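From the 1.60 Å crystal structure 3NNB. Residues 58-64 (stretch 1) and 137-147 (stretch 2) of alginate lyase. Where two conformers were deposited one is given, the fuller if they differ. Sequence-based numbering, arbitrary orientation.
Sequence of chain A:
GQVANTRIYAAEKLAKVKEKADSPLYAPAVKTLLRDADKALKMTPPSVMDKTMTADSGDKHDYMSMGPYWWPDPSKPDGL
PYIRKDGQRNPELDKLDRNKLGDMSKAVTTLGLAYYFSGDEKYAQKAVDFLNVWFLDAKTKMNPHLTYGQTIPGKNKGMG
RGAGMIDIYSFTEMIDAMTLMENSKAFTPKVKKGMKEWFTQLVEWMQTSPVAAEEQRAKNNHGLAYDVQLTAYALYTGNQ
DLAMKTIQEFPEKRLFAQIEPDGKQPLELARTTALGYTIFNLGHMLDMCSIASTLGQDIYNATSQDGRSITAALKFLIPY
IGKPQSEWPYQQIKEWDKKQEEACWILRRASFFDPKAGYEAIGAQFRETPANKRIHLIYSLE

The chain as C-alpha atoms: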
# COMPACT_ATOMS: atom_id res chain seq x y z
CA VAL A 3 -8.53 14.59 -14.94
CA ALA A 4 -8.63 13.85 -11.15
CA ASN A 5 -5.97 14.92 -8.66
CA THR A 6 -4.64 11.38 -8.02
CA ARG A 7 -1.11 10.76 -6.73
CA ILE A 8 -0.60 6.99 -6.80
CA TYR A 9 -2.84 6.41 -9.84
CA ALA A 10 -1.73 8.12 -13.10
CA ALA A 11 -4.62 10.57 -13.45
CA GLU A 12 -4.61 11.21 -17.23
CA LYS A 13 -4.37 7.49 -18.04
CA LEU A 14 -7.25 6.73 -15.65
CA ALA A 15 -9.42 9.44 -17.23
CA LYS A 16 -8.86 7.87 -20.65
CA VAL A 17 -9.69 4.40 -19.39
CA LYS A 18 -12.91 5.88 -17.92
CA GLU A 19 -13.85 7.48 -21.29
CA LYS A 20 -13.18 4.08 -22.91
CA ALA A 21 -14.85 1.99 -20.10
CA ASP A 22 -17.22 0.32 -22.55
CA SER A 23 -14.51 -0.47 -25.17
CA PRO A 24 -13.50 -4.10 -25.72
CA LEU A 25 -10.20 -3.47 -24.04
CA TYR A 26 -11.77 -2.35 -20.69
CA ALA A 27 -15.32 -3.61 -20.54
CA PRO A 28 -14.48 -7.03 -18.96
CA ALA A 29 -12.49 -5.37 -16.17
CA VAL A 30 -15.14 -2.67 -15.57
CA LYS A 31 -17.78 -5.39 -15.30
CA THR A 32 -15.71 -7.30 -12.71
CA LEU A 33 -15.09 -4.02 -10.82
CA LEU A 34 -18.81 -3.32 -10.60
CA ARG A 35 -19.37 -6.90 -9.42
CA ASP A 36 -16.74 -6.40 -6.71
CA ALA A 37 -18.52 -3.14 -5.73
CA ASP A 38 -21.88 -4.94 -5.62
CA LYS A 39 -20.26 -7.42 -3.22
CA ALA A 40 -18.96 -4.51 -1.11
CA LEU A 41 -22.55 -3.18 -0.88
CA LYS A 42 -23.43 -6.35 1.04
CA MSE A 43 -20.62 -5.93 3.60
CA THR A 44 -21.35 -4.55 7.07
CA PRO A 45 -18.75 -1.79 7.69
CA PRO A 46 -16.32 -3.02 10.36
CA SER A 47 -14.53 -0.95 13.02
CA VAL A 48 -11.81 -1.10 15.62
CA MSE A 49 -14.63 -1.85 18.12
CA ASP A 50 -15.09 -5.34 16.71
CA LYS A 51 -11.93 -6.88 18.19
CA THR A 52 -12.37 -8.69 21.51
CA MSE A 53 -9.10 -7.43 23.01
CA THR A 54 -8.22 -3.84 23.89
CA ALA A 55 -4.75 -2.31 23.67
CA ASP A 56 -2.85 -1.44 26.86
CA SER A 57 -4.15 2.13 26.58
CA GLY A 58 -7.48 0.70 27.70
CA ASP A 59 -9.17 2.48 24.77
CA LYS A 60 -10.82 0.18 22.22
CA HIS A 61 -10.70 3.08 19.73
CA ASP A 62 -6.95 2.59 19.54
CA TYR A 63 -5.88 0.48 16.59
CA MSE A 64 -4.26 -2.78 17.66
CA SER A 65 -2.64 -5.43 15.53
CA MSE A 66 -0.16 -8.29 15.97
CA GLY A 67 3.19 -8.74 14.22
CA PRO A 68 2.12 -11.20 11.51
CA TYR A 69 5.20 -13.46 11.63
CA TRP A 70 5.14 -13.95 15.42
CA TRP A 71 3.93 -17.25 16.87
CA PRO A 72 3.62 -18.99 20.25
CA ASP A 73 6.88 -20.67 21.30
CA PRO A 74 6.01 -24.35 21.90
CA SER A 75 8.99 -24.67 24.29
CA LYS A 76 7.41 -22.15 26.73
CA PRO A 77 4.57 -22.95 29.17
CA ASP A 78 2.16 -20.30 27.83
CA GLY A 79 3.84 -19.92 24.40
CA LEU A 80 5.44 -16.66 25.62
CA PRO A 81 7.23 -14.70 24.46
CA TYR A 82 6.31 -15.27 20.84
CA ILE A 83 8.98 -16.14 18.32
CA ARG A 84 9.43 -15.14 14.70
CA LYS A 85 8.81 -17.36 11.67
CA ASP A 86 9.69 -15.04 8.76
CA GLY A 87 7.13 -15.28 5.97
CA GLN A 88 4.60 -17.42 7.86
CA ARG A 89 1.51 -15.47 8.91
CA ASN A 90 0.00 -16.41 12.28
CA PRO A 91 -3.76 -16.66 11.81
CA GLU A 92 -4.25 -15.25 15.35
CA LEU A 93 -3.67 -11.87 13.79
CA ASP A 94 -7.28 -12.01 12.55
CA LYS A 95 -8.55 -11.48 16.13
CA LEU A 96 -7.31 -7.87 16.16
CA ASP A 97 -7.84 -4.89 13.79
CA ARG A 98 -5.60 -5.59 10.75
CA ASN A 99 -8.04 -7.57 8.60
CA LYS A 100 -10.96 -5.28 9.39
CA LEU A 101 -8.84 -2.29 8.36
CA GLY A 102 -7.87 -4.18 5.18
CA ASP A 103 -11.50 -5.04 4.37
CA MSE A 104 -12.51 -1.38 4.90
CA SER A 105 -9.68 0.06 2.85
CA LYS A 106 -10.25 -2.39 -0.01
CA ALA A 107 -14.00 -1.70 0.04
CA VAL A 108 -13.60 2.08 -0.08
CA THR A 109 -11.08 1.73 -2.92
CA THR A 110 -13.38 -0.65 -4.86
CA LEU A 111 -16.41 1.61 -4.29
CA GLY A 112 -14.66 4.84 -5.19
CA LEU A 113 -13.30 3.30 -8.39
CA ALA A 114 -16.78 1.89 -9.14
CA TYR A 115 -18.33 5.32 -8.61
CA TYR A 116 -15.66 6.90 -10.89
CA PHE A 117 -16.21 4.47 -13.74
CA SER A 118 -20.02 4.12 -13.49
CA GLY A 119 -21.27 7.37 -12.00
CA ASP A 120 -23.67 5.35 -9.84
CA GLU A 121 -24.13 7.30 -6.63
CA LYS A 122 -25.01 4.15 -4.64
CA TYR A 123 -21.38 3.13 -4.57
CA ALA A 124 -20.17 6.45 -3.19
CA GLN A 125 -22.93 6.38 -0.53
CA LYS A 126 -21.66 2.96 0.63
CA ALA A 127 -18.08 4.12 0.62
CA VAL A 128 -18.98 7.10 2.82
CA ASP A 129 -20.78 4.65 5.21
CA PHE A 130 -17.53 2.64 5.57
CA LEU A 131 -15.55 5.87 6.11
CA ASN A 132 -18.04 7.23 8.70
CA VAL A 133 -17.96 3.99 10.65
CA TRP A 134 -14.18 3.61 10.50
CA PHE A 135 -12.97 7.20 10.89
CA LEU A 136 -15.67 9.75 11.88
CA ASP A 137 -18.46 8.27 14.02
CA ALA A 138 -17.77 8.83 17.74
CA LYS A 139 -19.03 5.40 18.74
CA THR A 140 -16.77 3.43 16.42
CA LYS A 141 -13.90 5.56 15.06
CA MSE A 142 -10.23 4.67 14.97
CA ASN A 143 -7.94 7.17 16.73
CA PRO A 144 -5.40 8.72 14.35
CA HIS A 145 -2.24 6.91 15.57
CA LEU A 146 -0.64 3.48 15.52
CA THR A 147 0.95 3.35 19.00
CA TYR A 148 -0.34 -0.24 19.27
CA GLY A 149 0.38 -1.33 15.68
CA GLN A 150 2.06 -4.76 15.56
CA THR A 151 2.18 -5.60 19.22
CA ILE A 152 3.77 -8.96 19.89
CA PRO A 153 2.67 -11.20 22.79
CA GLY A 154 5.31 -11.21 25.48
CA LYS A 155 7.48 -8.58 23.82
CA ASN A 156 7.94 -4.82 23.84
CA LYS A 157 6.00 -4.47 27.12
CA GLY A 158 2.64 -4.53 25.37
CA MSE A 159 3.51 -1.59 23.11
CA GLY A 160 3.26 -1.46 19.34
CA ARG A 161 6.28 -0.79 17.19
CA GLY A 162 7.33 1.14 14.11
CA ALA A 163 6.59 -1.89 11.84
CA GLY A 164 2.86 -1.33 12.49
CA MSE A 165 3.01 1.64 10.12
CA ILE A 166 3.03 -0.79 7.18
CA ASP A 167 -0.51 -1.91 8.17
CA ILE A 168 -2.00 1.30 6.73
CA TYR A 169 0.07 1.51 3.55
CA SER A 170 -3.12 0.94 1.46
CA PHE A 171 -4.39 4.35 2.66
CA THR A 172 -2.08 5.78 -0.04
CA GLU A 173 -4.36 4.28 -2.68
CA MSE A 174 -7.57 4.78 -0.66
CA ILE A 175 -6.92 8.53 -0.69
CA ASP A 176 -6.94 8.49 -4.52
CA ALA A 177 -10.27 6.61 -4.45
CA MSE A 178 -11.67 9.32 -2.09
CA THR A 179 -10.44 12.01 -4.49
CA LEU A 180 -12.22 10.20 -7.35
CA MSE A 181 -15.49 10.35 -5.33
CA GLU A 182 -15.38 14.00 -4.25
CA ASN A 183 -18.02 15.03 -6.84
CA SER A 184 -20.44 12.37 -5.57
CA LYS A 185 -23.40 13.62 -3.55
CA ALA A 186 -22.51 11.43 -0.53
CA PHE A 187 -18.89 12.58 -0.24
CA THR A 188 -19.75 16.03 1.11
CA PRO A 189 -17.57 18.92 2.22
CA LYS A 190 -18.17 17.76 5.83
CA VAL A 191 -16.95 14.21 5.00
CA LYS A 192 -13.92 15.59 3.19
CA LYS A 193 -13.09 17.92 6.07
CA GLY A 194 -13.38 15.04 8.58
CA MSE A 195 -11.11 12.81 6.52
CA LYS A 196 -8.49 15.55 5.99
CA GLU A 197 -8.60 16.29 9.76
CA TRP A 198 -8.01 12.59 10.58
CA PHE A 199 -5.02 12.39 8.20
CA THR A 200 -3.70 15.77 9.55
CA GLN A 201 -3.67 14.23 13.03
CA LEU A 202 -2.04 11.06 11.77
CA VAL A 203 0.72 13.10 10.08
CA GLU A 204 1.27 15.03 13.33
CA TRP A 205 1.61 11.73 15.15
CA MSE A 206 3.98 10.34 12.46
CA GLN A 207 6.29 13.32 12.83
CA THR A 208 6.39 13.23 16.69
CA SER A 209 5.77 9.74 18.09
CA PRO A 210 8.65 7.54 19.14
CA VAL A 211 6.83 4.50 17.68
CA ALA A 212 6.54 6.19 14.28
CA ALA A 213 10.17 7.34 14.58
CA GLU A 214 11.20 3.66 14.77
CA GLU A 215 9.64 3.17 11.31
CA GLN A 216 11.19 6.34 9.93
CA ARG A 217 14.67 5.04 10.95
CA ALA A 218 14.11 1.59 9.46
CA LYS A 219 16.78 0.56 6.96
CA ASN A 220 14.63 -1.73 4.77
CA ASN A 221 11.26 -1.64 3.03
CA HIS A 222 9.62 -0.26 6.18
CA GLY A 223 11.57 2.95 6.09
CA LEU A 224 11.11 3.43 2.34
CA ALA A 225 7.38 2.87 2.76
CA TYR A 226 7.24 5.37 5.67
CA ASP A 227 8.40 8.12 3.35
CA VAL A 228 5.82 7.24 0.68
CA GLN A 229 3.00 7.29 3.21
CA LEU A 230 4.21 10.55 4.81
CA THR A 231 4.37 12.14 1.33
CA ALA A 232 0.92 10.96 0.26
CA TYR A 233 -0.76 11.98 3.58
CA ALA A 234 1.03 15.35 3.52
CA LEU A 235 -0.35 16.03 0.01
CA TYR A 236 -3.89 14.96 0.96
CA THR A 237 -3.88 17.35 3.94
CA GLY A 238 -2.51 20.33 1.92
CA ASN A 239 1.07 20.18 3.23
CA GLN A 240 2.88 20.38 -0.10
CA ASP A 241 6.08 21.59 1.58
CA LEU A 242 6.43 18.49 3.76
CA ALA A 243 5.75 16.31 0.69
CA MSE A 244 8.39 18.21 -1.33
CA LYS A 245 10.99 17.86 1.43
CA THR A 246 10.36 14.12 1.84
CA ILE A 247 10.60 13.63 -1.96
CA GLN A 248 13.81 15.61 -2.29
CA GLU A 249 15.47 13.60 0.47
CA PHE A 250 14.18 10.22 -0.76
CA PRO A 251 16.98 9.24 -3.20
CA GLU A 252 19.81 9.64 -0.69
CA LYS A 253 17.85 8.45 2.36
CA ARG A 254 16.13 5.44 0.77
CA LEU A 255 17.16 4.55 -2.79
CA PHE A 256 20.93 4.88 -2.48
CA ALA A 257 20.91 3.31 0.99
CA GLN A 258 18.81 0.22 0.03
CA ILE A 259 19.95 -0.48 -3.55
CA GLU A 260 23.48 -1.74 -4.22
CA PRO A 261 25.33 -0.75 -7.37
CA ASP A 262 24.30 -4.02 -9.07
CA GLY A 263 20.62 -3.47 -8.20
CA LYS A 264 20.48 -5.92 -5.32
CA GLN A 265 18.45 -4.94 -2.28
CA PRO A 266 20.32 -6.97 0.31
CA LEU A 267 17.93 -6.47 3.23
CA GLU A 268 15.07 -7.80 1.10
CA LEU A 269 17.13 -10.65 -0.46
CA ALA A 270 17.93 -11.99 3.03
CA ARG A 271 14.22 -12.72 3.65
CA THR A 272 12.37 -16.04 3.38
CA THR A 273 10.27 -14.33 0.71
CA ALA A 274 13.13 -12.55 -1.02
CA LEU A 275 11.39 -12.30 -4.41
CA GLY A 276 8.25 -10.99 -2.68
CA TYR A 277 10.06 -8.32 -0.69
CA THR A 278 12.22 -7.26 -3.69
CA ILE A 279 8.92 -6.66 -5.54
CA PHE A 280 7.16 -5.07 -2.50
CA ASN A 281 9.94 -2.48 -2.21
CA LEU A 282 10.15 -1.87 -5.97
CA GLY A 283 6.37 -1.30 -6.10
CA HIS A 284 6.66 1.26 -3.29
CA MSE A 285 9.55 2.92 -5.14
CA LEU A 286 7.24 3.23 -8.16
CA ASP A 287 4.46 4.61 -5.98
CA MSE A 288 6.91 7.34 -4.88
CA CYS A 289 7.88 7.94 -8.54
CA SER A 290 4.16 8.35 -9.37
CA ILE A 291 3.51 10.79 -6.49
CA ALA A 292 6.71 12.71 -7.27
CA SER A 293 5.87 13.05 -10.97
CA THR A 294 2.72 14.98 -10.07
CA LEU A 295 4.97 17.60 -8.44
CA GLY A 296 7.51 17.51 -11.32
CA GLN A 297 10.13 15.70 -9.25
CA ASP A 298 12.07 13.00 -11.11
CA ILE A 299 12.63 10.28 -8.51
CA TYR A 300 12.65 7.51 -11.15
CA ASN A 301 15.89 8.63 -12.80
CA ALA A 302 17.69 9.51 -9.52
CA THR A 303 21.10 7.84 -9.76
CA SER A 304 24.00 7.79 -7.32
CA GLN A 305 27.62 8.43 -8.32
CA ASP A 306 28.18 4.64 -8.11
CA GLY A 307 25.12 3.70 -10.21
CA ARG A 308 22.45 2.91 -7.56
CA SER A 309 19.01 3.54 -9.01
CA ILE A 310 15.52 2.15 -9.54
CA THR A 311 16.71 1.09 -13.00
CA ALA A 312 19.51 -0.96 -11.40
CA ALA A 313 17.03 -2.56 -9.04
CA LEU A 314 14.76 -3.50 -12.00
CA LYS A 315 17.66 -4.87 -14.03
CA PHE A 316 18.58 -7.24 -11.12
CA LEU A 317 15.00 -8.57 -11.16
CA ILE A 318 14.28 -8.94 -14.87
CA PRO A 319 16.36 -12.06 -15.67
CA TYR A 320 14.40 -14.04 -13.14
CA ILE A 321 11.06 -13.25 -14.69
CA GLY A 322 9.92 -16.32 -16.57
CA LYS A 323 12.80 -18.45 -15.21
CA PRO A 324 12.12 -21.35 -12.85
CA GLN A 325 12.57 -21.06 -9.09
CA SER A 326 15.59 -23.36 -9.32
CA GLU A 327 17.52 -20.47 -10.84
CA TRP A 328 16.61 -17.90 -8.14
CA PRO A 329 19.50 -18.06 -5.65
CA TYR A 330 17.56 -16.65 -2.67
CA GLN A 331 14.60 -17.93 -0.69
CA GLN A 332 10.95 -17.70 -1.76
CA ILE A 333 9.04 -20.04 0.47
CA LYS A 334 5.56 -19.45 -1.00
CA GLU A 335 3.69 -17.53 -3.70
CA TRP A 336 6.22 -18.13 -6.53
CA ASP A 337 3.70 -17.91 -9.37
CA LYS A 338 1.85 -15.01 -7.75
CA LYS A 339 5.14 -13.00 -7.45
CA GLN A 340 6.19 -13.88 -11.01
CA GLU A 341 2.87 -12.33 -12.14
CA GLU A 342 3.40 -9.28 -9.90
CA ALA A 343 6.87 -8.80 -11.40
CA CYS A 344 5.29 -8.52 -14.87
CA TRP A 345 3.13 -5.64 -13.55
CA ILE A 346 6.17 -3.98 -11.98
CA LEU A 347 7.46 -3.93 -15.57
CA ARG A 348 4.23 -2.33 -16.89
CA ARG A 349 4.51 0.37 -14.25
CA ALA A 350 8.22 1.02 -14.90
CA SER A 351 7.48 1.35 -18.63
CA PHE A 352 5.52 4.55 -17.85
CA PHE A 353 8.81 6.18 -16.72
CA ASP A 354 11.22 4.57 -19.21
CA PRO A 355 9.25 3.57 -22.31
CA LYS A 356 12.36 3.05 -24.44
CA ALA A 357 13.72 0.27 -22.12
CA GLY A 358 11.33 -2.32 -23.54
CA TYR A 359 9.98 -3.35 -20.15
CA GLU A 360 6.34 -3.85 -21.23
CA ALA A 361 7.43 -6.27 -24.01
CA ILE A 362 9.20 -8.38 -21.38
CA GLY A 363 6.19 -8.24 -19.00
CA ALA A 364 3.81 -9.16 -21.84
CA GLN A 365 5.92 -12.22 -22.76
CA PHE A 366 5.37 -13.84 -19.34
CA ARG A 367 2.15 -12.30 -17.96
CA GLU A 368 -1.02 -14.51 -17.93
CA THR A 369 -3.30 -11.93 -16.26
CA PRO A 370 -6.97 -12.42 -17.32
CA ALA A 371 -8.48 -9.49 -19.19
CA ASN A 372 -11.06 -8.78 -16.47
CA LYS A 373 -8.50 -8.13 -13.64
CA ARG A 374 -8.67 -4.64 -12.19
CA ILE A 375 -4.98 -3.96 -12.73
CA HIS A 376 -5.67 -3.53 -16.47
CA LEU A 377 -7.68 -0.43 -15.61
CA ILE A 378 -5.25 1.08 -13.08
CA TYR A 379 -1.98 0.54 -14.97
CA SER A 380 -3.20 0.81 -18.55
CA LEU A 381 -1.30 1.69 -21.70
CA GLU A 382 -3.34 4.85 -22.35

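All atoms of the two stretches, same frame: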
# COMPACT_ATOMS: atom_id res chain seq x y z
N GLY A 58 -6.15 0.90 27.18
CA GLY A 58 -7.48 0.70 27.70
C GLY A 58 -8.58 1.30 26.85
O GLY A 58 -9.75 1.26 27.25
N ASP A 59 -8.22 1.84 25.69
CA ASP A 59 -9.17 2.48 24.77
C ASP A 59 -9.31 1.63 23.53
O ASP A 59 -8.35 1.49 22.75
CB ASP A 59 -8.66 3.90 24.41
CG ASP A 59 -9.65 4.70 23.61
OD1 ASP A 59 -10.74 4.18 23.26
OD2 ASP A 59 -9.31 5.89 23.36
N LYS A 60 -10.50 1.06 23.34
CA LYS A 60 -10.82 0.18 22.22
C LYS A 60 -10.70 0.94 20.89
O LYS A 60 -10.50 0.34 19.84
CB LYS A 60 -12.24 -0.38 22.40
CG LYS A 60 -12.74 -1.32 21.29
CD LYS A 60 -12.36 -2.76 21.52
CE LYS A 60 -13.08 -3.36 22.70
NZ LYS A 60 -12.57 -4.74 22.98
N HIS A 61 -10.81 2.26 20.94
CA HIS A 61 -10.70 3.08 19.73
C HIS A 61 -9.26 3.17 19.21
O HIS A 61 -9.02 3.65 18.10
CB HIS A 61 -11.23 4.48 19.97
CG HIS A 61 -12.70 4.55 20.19
ND1 HIS A 61 -13.58 4.82 19.16
CD2 HIS A 61 -13.44 4.47 21.32
CE1 HIS A 61 -14.81 4.87 19.66
NE2 HIS A 61 -14.76 4.65 20.96
N ASP A 62 -8.29 2.75 20.02
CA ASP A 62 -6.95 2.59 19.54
C ASP A 62 -6.79 1.34 18.68
O ASP A 62 -7.09 0.21 19.10
CB ASP A 62 -5.93 2.56 20.68
CG ASP A 62 -5.78 3.91 21.40
OD1 ASP A 62 -6.23 4.96 20.89
OD2 ASP A 62 -5.15 3.89 22.49
N TYR A 63 -6.25 1.56 17.48
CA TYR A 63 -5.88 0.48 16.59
C TYR A 63 -4.89 -0.47 17.26
O TYR A 63 -3.94 -0.03 17.88
CB TYR A 63 -5.29 1.02 15.27
CG TYR A 63 -4.87 -0.05 14.28
CD1 TYR A 63 -5.76 -0.63 13.40
CD2 TYR A 63 -3.56 -0.45 14.25
CE1 TYR A 63 -5.35 -1.58 12.50
CE2 TYR A 63 -3.13 -1.42 13.34
CZ TYR A 63 -4.02 -1.98 12.47
OH TYR A 63 -3.59 -2.94 11.57
N MSE A 64 -5.14 -1.76 17.12
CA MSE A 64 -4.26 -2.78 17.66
C MSE A 64 -4.14 -3.86 16.64
O MSE A 64 -5.15 -4.39 16.15
CB MSE A 64 -4.81 -3.34 18.98
CG MSE A 64 -3.82 -4.28 19.66
SE MSE A 64 -4.65 -5.11 21.21
CE MSE A 64 -3.16 -6.32 21.66
N ASP A 137 -17.37 8.46 13.05
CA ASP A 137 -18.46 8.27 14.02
C ASP A 137 -17.83 8.11 15.42
O ASP A 137 -16.93 7.28 15.62
CB ASP A 137 -19.26 7.01 13.72
CG ASP A 137 -20.14 7.10 12.46
OD1 ASP A 137 -20.37 8.22 11.95
OD2 ASP A 137 -20.58 5.99 11.99
N ALA A 138 -18.33 8.87 16.39
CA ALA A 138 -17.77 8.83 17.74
C ALA A 138 -17.80 7.45 18.36
O ALA A 138 -16.87 7.09 19.09
CB ALA A 138 -18.53 9.85 18.70
N LYS A 139 -18.85 6.69 18.09
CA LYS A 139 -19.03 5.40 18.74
C LYS A 139 -18.02 4.37 18.26
O LYS A 139 -17.78 3.39 18.96
CB LYS A 139 -20.47 4.87 18.54
CG LYS A 139 -21.51 5.62 19.40
CD LYS A 139 -22.88 4.94 19.29
CE LYS A 139 -24.04 5.89 19.62
NZ LYS A 139 -25.38 5.23 19.36
N THR A 140 -17.51 4.53 17.05
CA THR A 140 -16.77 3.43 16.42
C THR A 140 -15.39 3.84 15.82
O THR A 140 -14.63 2.98 15.38
CB THR A 140 -17.55 2.77 15.29
OG1 THR A 140 -17.96 3.74 14.32
CG2 THR A 140 -18.75 1.98 15.83
N LYS A 141 -15.04 5.12 15.86
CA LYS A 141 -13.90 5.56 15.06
C LYS A 141 -12.54 5.11 15.60
O LYS A 141 -12.34 4.90 16.80
CB LYS A 141 -13.87 7.06 14.93
CG LYS A 141 -13.59 7.78 16.22
CD LYS A 141 -13.57 9.27 16.00
CE LYS A 141 -13.41 10.03 17.28
NZ LYS A 141 -13.71 11.47 17.03
N MSE A 142 -11.63 4.95 14.66
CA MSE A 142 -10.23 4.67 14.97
C MSE A 142 -9.50 5.97 15.29
O MSE A 142 -9.56 6.91 14.53
CB MSE A 142 -9.55 3.96 13.81
CG MSE A 142 -8.08 3.71 14.01
SE MSE A 142 -7.23 2.85 12.50
CE MSE A 142 -5.44 3.54 12.74
N ASN A 143 -8.81 6.02 16.43
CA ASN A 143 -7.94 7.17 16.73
C ASN A 143 -6.81 7.30 15.72
O ASN A 143 -6.31 6.28 15.22
CB ASN A 143 -7.44 7.11 18.16
CG ASN A 143 -8.56 7.20 19.16
OD1 ASN A 143 -9.56 7.89 18.92
ND2 ASN A 143 -8.39 6.53 20.31
N PRO A 144 -6.38 8.53 15.42
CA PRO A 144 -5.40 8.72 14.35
C PRO A 144 -3.94 8.55 14.82
O PRO A 144 -3.15 9.50 14.83
CB PRO A 144 -5.68 10.15 13.85
CG PRO A 144 -6.18 10.82 15.06
CD PRO A 144 -7.01 9.82 15.80
N HIS A 145 -3.60 7.31 15.19
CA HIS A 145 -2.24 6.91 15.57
C HIS A 145 -2.14 5.40 15.55
O HIS A 145 -3.14 4.70 15.56
CB HIS A 145 -1.88 7.42 16.96
CG HIS A 145 -2.63 6.76 18.06
ND1 HIS A 145 -2.22 5.57 18.64
CD2 HIS A 145 -3.77 7.12 18.70
CE1 HIS A 145 -3.08 5.24 19.59
NE2 HIS A 145 -4.03 6.15 19.63
N LEU A 146 -0.91 4.91 15.52
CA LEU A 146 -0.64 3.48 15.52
C LEU A 146 0.36 3.13 16.65
O LEU A 146 1.25 2.31 16.49
CB LEU A 146 -0.14 3.02 14.13
CG LEU A 146 -1.27 2.87 13.09
CD1 LEU A 146 -1.46 4.21 12.40
CD2 LEU A 146 -0.94 1.81 12.07
N THR A 147 0.15 3.70 17.85
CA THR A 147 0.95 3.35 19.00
C THR A 147 0.93 1.85 19.30
O THR A 147 1.94 1.30 19.78
CB THR A 147 0.52 4.19 20.23
OG1 THR A 147 0.69 5.56 19.87
CG2 THR A 147 1.40 3.85 21.48
O HOH W 1 -5.52 4.23 16.83

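What joins the two backbones, given that neither stretch forms a regular strand against the other? One direct link does most of this: Asn-143 N donates to His-61 O at 2.9 Å, and the N-H...O angle of 171° makes it nearly straight. The same carbonyl receives a CA-H...O contact, with Met-142 CA 3.5 Å from His-61 O. A water then carries the connection onward. It accepts from Tyr-63 N at 2.8 Å and donates to Asn-143 O and His-145 O, both at 2.7 Å, so three backbone groups that do not meet directly are satisfied through one molecule.

How does His-61 come to be so largely covered by the other stretch? It is the third residue of a type I turn from Asp-59 to Asp-62, closed by Asp-62 N donating to Asp-59 O at 3.0 Å. Its CA-to-CB bond points toward the other stretch, and with chi1 in the m well the ring meets the backbone from Ala-138 to Lys-141. There His-61 ND1 donates to Lys-141 O at 2.7 Å, with that oxygen at the ring edge, near its plane, where a ring nitrogen's hydrogen points. His-61 CE1 also lies 3.1 Å from Ala-138 O. The loop offers its backbone here, and the CA-to-CB bonds of Ala-138 and Lys-139 point away. The turn is steadied by Asp-59 as well: His-61 N donates to Asp-59 OD1 at 3.0 Å.

Why are two aspartates set opposite an asparagine and a histidine? Carboxylates can accept several hydrogens, and the other stretch supplies them. Asn-143 ND2 donates to Asp-62 OD1 at 2.7 Å, almost straight at 173°, and to Asp-59 OD2 at 3.2 Å with a more bent 136°. The amide nitrogen, with two hydrogens, suits this bridging place. Asp-62 OD1 also accepts from His-145 NE2 at 2.8 Å, so one oxygen of a buried side chain gathers two donors. The other ring nitrogen of His-145 is used within its own stretch, where Thr-147 N donates to His-145 ND1 at 3.1 Å.

What fills the apolar side of the contact? Tyr-63, buried and with its CA-to-CB bond toward the other stretch, packs against Met-142 and Leu-146. Met-142, a selenomethionine, starts away from stretch 1, but its extended chain brings its end back, placing Met-142 CE 3.6 Å from Tyr-63 CB. Met-142 SE lies 4.8 Å from the centroid of the Tyr-63 ring, in an oblique approach. Leu-146 CD2 comes within 4.1 Å of Tyr-63 CD2. Together the polar and apolar contacts bury 488 Å², summed over both stretches.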